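PDB 2JFN: glutamate racemase, which belongs to the Asp/Glu/hydantoin racemase family and holds glutamic acid in a pocket walled in part by loops that follow parallel strands. Local coordinates for residues R21-L34 against D46-Y60. Residues are numbered along the deposited sequence; the frame is centred on the assembly and turned at random.
Sequences RPTVLVFDSGVGGL and DLHYIYAFDNVAFPY. With GLU (glutamic acid), chain B.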
loop_
_atom_site.group_PDB
_atom_site.type_symbol
_atom_site.label_atom_id
_atom_site.label_comp_id
_atom_site.label_asym_id
_atom_site.label_seq_id
_atom_site.Cartn_x
_atom_site.Cartn_y
_atom_site.Cartn_z
ATOM N N ARG A 21 21.900 5.069 -9.425
ATOM C CA ARG A 21 20.730 4.445 -10.040
ATOM C C ARG A 21 19.512 5.332 -9.829
ATOM O O ARG A 21 19.511 6.188 -8.945
ATOM C CB ARG A 21 20.472 3.070 -9.419
ATOM C CG ARG A 21 21.588 2.555 -8.517
ATOM C CD ARG A 21 21.371 2.953 -7.055
ATOM N NE ARG A 21 22.127 2.080 -6.158
ATOM C CZ ARG A 21 22.025 2.075 -4.832
ATOM N NH1 ARG A 21 21.192 2.904 -4.211
ATOM N NH2 ARG A 21 22.758 1.223 -4.123
ATOM N N PRO A 22 18.456 5.141 -10.638
ATOM C CA PRO A 22 17.259 5.968 -10.481
ATOM C C PRO A 22 16.673 5.918 -9.075
ATOM O O PRO A 22 16.574 4.861 -8.452
ATOM C CB PRO A 22 16.309 5.430 -11.553
ATOM C CG PRO A 22 16.803 4.045 -11.815
ATOM C CD PRO A 22 18.295 4.187 -11.747
ATOM N N THR A 23 16.309 7.093 -8.585
ATOM C CA THR A 23 15.742 7.247 -7.257
ATOM C C THR A 23 14.239 7.038 -7.310
ATOM O O THR A 23 13.524 7.743 -8.024
ATOM C CB THR A 23 16.043 8.657 -6.708
ATOM O OG1 THR A 23 17.459 8.805 -6.544
ATOM C CG2 THR A 23 15.340 8.874 -5.374
ATOM N N VAL A 24 13.767 6.061 -6.549
ATOM C CA VAL A 24 12.349 5.759 -6.495
ATOM C C VAL A 24 11.797 5.894 -5.085
ATOM O O VAL A 24 12.323 5.311 -4.137
ATOM C CB VAL A 24 12.068 4.330 -7.004
ATOM C CG1 VAL A 24 10.613 3.968 -6.769
ATOM C CG2 VAL A 24 12.401 4.245 -8.492
ATOM N N LEU A 25 10.730 6.672 -4.961
ATOM C CA LEU A 25 10.079 6.871 -3.679
ATOM C C LEU A 25 8.869 5.957 -3.573
ATOM O O LEU A 25 8.082 5.855 -4.512
ATOM C CB LEU A 25 9.600 8.320 -3.531
ATOM C CG LEU A 25 8.607 8.573 -2.389
ATOM C CD1 LEU A 25 9.293 8.349 -1.037
ATOM C CD2 LEU A 25 8.061 10.002 -2.487
ATOM N N VAL A 26 8.745 5.280 -2.437
ATOM C CA VAL A 26 7.591 4.436 -2.164
ATOM C C VAL A 26 7.001 5.052 -0.886
ATOM O O VAL A 26 7.674 5.112 0.151
ATOM C CB VAL A 26 7.980 2.964 -1.916
ATOM C CG1 VAL A 26 6.730 2.150 -1.618
ATOM C CG2 VAL A 26 8.694 2.390 -3.158
ATOM N N PHE A 27 5.762 5.529 -0.981
ATOM C CA PHE A 27 5.079 6.182 0.134
ATOM C C PHE A 27 3.830 5.472 0.645
ATOM O O PHE A 27 3.082 4.873 -0.122
ATOM C CB PHE A 27 4.668 7.603 -0.269
ATOM C CG PHE A 27 3.742 8.271 0.719
ATOM C CD1 PHE A 27 4.248 8.905 1.853
ATOM C CD2 PHE A 27 2.363 8.212 0.548
ATOM C CE1 PHE A 27 3.394 9.466 2.803
ATOM C CE2 PHE A 27 1.496 8.769 1.493
ATOM C CZ PHE A 27 2.012 9.395 2.623
ATOM N N ASP A 28 3.612 5.560 1.953
ATOM C CA ASP A 28 2.429 4.997 2.601
ATOM C C ASP A 28 2.251 5.708 3.927
ATOM O O ASP A 28 3.163 6.384 4.406
ATOM C CB ASP A 28 2.571 3.497 2.885
ATOM C CG ASP A 28 1.301 2.905 3.496
ATOM O OD1 ASP A 28 1.387 2.024 4.379
ATOM O OD2 ASP A 28 0.200 3.330 3.090
ATOM N N SER A 29 1.076 5.546 4.521
ATOM C CA SER A 29 0.782 6.141 5.816
ATOM C C SER A 29 1.546 5.359 6.897
ATOM O O SER A 29 1.895 5.906 7.943
ATOM C CB SER A 29 -0.718 6.067 6.085
ATOM O OG SER A 29 -1.148 4.720 6.039
ATOM N N GLY A 30 1.809 4.082 6.631
ATOM C CA GLY A 30 2.528 3.257 7.586
ATOM C C GLY A 30 3.433 2.209 6.970
ATOM O O GLY A 30 4.240 2.516 6.087
ATOM N N VAL A 31 3.299 0.962 7.417
ATOM C CA VAL A 31 4.134 -0.121 6.908
ATOM C C VAL A 31 3.603 -0.817 5.647
ATOM O O VAL A 31 4.346 -1.539 4.987
ATOM C CB VAL A 31 4.383 -1.215 7.998
ATOM C CG1 VAL A 31 5.104 -0.609 9.199
ATOM C CG2 VAL A 31 3.062 -1.840 8.445
ATOM N N GLY A 32 2.334 -0.601 5.312
ATOM C CA GLY A 32 1.764 -1.255 4.141
ATOM C C GLY A 32 2.564 -1.044 2.867
ATOM O O GLY A 32 2.643 -1.933 2.018
ATOM N N GLY A 33 3.153 0.139 2.731
ATOM C CA GLY A 33 3.943 0.453 1.554
ATOM C C GLY A 33 5.042 -0.559 1.310
ATOM O O GLY A 33 5.425 -0.789 0.173
ATOM N N LEU A 34 5.535 -1.177 2.379
ATOM C CA LEU A 34 6.593 -2.167 2.268
ATOM C C LEU A 34 6.197 -3.397 1.453
ATOM O O LEU A 34 7.058 -4.029 0.850
ATOM C CB LEU A 34 7.060 -2.604 3.660
ATOM C CG LEU A 34 7.761 -1.511 4.476
ATOM C CD1 LEU A 34 8.017 -2.023 5.886
ATOM C CD2 LEU A 34 9.068 -1.116 3.793
ATOM N N ASP A 46 18.374 -2.942 -7.891
ATOM C CA ASP A 46 19.487 -2.008 -7.717
ATOM C C ASP A 46 19.155 -0.519 -7.635
ATOM O O ASP A 46 20.064 0.305 -7.564
ATOM C CB ASP A 46 20.522 -2.218 -8.831
ATOM C CG ASP A 46 21.018 -3.649 -8.903
ATOM O OD1 ASP A 46 21.549 -4.148 -7.884
ATOM O OD2 ASP A 46 20.879 -4.276 -9.981
ATOM N N LEU A 47 17.874 -0.170 -7.633
ATOM C CA LEU A 47 17.484 1.237 -7.576
ATOM C C LEU A 47 17.842 1.890 -6.249
ATOM O O LEU A 47 18.170 1.210 -5.275
ATOM C CB LEU A 47 15.976 1.373 -7.799
ATOM C CG LEU A 47 15.390 0.689 -9.033
ATOM C CD1 LEU A 47 13.901 0.950 -9.092
ATOM C CD2 LEU A 47 16.075 1.210 -10.285
ATOM N N HIS A 48 17.804 3.219 -6.226
ATOM C CA HIS A 48 18.062 3.967 -4.998
ATOM C C HIS A 48 16.669 4.188 -4.428
ATOM O O HIS A 48 15.947 5.088 -4.867
ATOM C CB HIS A 48 18.697 5.331 -5.275
ATOM C CG HIS A 48 18.721 6.233 -4.077
ATOM N ND1 HIS A 48 18.366 7.564 -4.136
ATOM C CD2 HIS A 48 19.070 5.996 -2.789
ATOM C CE1 HIS A 48 18.495 8.108 -2.939
ATOM N NE2 HIS A 48 18.920 7.177 -2.103
ATOM N N TYR A 49 16.290 3.359 -3.469
ATOM C CA TYR A 49 14.967 3.459 -2.880
ATOM C C TYR A 49 14.867 4.365 -1.661
ATOM O O TYR A 49 15.765 4.417 -0.815
ATOM C CB TYR A 49 14.446 2.070 -2.489
ATOM C CG TYR A 49 14.118 1.162 -3.655
ATOM C CD1 TYR A 49 15.012 0.178 -4.075
ATOM C CD2 TYR A 49 12.895 1.271 -4.321
ATOM C CE1 TYR A 49 14.695 -0.692 -5.133
ATOM C CE2 TYR A 49 12.567 0.417 -5.377
ATOM C CZ TYR A 49 13.472 -0.564 -5.776
ATOM O OH TYR A 49 13.132 -1.418 -6.807
ATOM N N ILE A 50 13.758 5.083 -1.598
ATOM C CA ILE A 50 13.460 5.945 -0.472
ATOM C C ILE A 50 12.086 5.493 -0.011
ATOM O O ILE A 50 11.140 5.470 -0.804
ATOM C CB ILE A 50 13.348 7.425 -0.879
ATOM C CG1 ILE A 50 14.687 7.932 -1.422
ATOM C CG2 ILE A 50 12.911 8.258 0.328
ATOM C CD1 ILE A 50 14.571 9.273 -2.134
ATOM N N TYR A 51 11.979 5.101 1.252
ATOM C CA TYR A 51 10.692 4.700 1.796
ATOM C C TYR A 51 10.286 5.789 2.771
ATOM O O TYR A 51 11.060 6.160 3.656
ATOM C CB TYR A 51 10.779 3.361 2.537
ATOM C CG TYR A 51 9.412 2.841 2.954
ATOM C CD1 TYR A 51 8.941 2.996 4.259
ATOM C CD2 TYR A 51 8.560 2.258 2.015
ATOM C CE1 TYR A 51 7.644 2.586 4.613
ATOM C CE2 TYR A 51 7.270 1.843 2.358
ATOM C CZ TYR A 51 6.815 2.012 3.651
ATOM O OH TYR A 51 5.521 1.628 3.957
ATOM N N ALA A 52 9.081 6.318 2.603
ATOM C CA ALA A 52 8.600 7.361 3.497
ATOM C C ALA A 52 7.237 6.980 4.048
ATOM O O ALA A 52 6.343 6.579 3.298
ATOM C CB ALA A 52 8.510 8.691 2.753
ATOM N N PHE A 53 7.084 7.087 5.361
ATOM C CA PHE A 53 5.807 6.774 5.976
ATOM C C PHE A 53 5.376 7.898 6.919
ATOM O O PHE A 53 6.184 8.456 7.669
ATOM C CB PHE A 53 5.860 5.402 6.685
ATOM C CG PHE A 53 6.890 5.297 7.783
ATOM C CD1 PHE A 53 6.498 5.312 9.121
ATOM C CD2 PHE A 53 8.240 5.139 7.480
ATOM C CE1 PHE A 53 7.437 5.167 10.143
ATOM C CE2 PHE A 53 9.194 4.994 8.495
ATOM C CZ PHE A 53 8.788 5.008 9.831
ATOM N N ASP A 54 4.094 8.242 6.850
ATOM C CA ASP A 54 3.534 9.316 7.666
ATOM C C ASP A 54 3.056 8.833 9.033
ATOM O O ASP A 54 1.854 8.726 9.275
ATOM C CB ASP A 54 2.372 9.974 6.917
ATOM C CG ASP A 54 1.941 11.289 7.549
ATOM O OD1 ASP A 54 2.501 11.659 8.608
ATOM O OD2 ASP A 54 1.045 11.948 6.984
ATOM N N ASN A 55 3.994 8.565 9.937
ATOM C CA ASN A 55 3.628 8.092 11.261
ATOM C C ASN A 55 2.930 9.181 12.072
ATOM O O ASN A 55 2.306 8.889 13.085
ATOM C CB ASN A 55 4.865 7.565 12.007
ATOM C CG ASN A 55 5.921 8.632 12.236
ATOM O OD1 ASN A 55 6.353 9.317 11.304
ATOM N ND2 ASN A 55 6.354 8.769 13.487
ATOM N N VAL A 56 3.015 10.424 11.607
ATOM C CA VAL A 56 2.383 11.557 12.287
ATOM C C VAL A 56 0.869 11.631 12.051
ATOM O O VAL A 56 0.105 11.938 12.970
ATOM C CB VAL A 56 3.022 12.902 11.836
ATOM C CG1 VAL A 56 2.153 14.086 12.272
ATOM C CG2 VAL A 56 4.414 13.039 12.441
ATOM N N ALA A 57 0.434 11.340 10.829
ATOM C CA ALA A 57 -0.984 11.419 10.519
ATOM C C ALA A 57 -1.663 10.064 10.314
ATOM O O ALA A 57 -2.861 10.007 10.046
ATOM C CB ALA A 57 -1.199 12.311 9.305
ATOM N N PHE A 58 -0.906 8.977 10.434
ATOM C CA PHE A 58 -1.488 7.640 10.297
ATOM C C PHE A 58 -2.492 7.522 11.444
ATOM O O PHE A 58 -2.195 7.950 12.558
ATOM C CB PHE A 58 -0.411 6.563 10.468
ATOM C CG PHE A 58 -0.964 5.168 10.554
ATOM C CD1 PHE A 58 -1.200 4.423 9.400
ATOM C CD2 PHE A 58 -1.299 4.618 11.790
ATOM C CE1 PHE A 58 -1.766 3.151 9.474
ATOM C CE2 PHE A 58 -1.869 3.343 11.875
ATOM C CZ PHE A 58 -2.103 2.610 10.716
ATOM N N PRO A 59 -3.674 6.920 11.204
ATOM C CA PRO A 59 -4.177 6.331 9.958
ATOM C C PRO A 59 -4.914 7.322 9.057
ATOM O O PRO A 59 -5.609 8.223 9.534
ATOM C CB PRO A 59 -5.101 5.223 10.458
ATOM C CG PRO A 59 -5.731 5.868 11.648
ATOM C CD PRO A 59 -4.554 6.558 12.336
ATOM N N TYR A 60 -4.751 7.144 7.748
ATOM C CA TYR A 60 -5.394 8.001 6.754
ATOM C C TYR A 60 -6.875 7.629 6.551
ATOM O O TYR A 60 -7.693 8.472 6.172
ATOM C CB TYR A 60 -4.647 7.890 5.415
ATOM C CG TYR A 60 -3.384 8.732 5.290
ATOM C CD1 TYR A 60 -2.756 9.287 6.413
ATOM C CD2 TYR A 60 -2.810 8.961 4.036
ATOM C CE1 TYR A 60 -1.578 10.053 6.282
ATOM C CE2 TYR A 60 -1.650 9.716 3.895
ATOM C CZ TYR A 60 -1.036 10.260 5.015
ATOM O OH TYR A 60 0.114 11.004 4.856
HETATM N N GLU B . -1.613 1.205 3.569
HETATM C CA GLU B . -3.023 1.504 3.835
HETATM C C GLU B . -3.724 1.745 2.512
HETATM O O GLU B . -3.405 1.048 1.482
HETATM C CB GLU B . -3.129 2.746 4.734
HETATM C CG GLU B . -4.149 2.506 5.869
HETATM C CD GLU B . -4.490 3.809 6.581
HETATM O OE1 GLU B . -5.616 3.976 7.041
HETATM O OE2 GLU B . -3.643 4.698 6.710
HETATM O OXT GLU B . -4.640 2.628 2.423
#
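L34 CD2 sits over the centre of one face of the Y51 ring, 3.7 Å from its centroid, in a CH-pi contact, while G33 CA lies at the ring's edge. With CG anti to the backbone N (chi1 -173°), Y51 points its hydroxyl at the loop after strand 21-28, and OH donates a 2.6 Å hydrogen bond to G30 O. S29 CB makes a second CH-pi contact, over the face of Y60, whose edge takes D54 OD2. The Y60 OH also stands 3.3 Å from F27 CZ, at the edge of that ring, and donates to the anti lone pair of D54 OD2, an oxygen that R71 engages as well. T23 OG1 lies in the plane of the H48 ring, at its edge, and shares a 2.9 Å hydrogen bond with H48 ND1.

Strands 21-28 and 48-53, parallel neighbours joined through helix 33-43 in a beta-alpha-beta unit, form a ladder of seven backbone hydrogen bonds. At the end of strand 21-28, D28 OD1 accepts G30 N and G33 N from opposite faces of the carboxylate, the first forming an Asx turn. One ligand is thus shared: D28 OD2 receives its amino N at 2.8 Å, while S29 OG and Y60 N hold OE2 of its side-chain carboxylate.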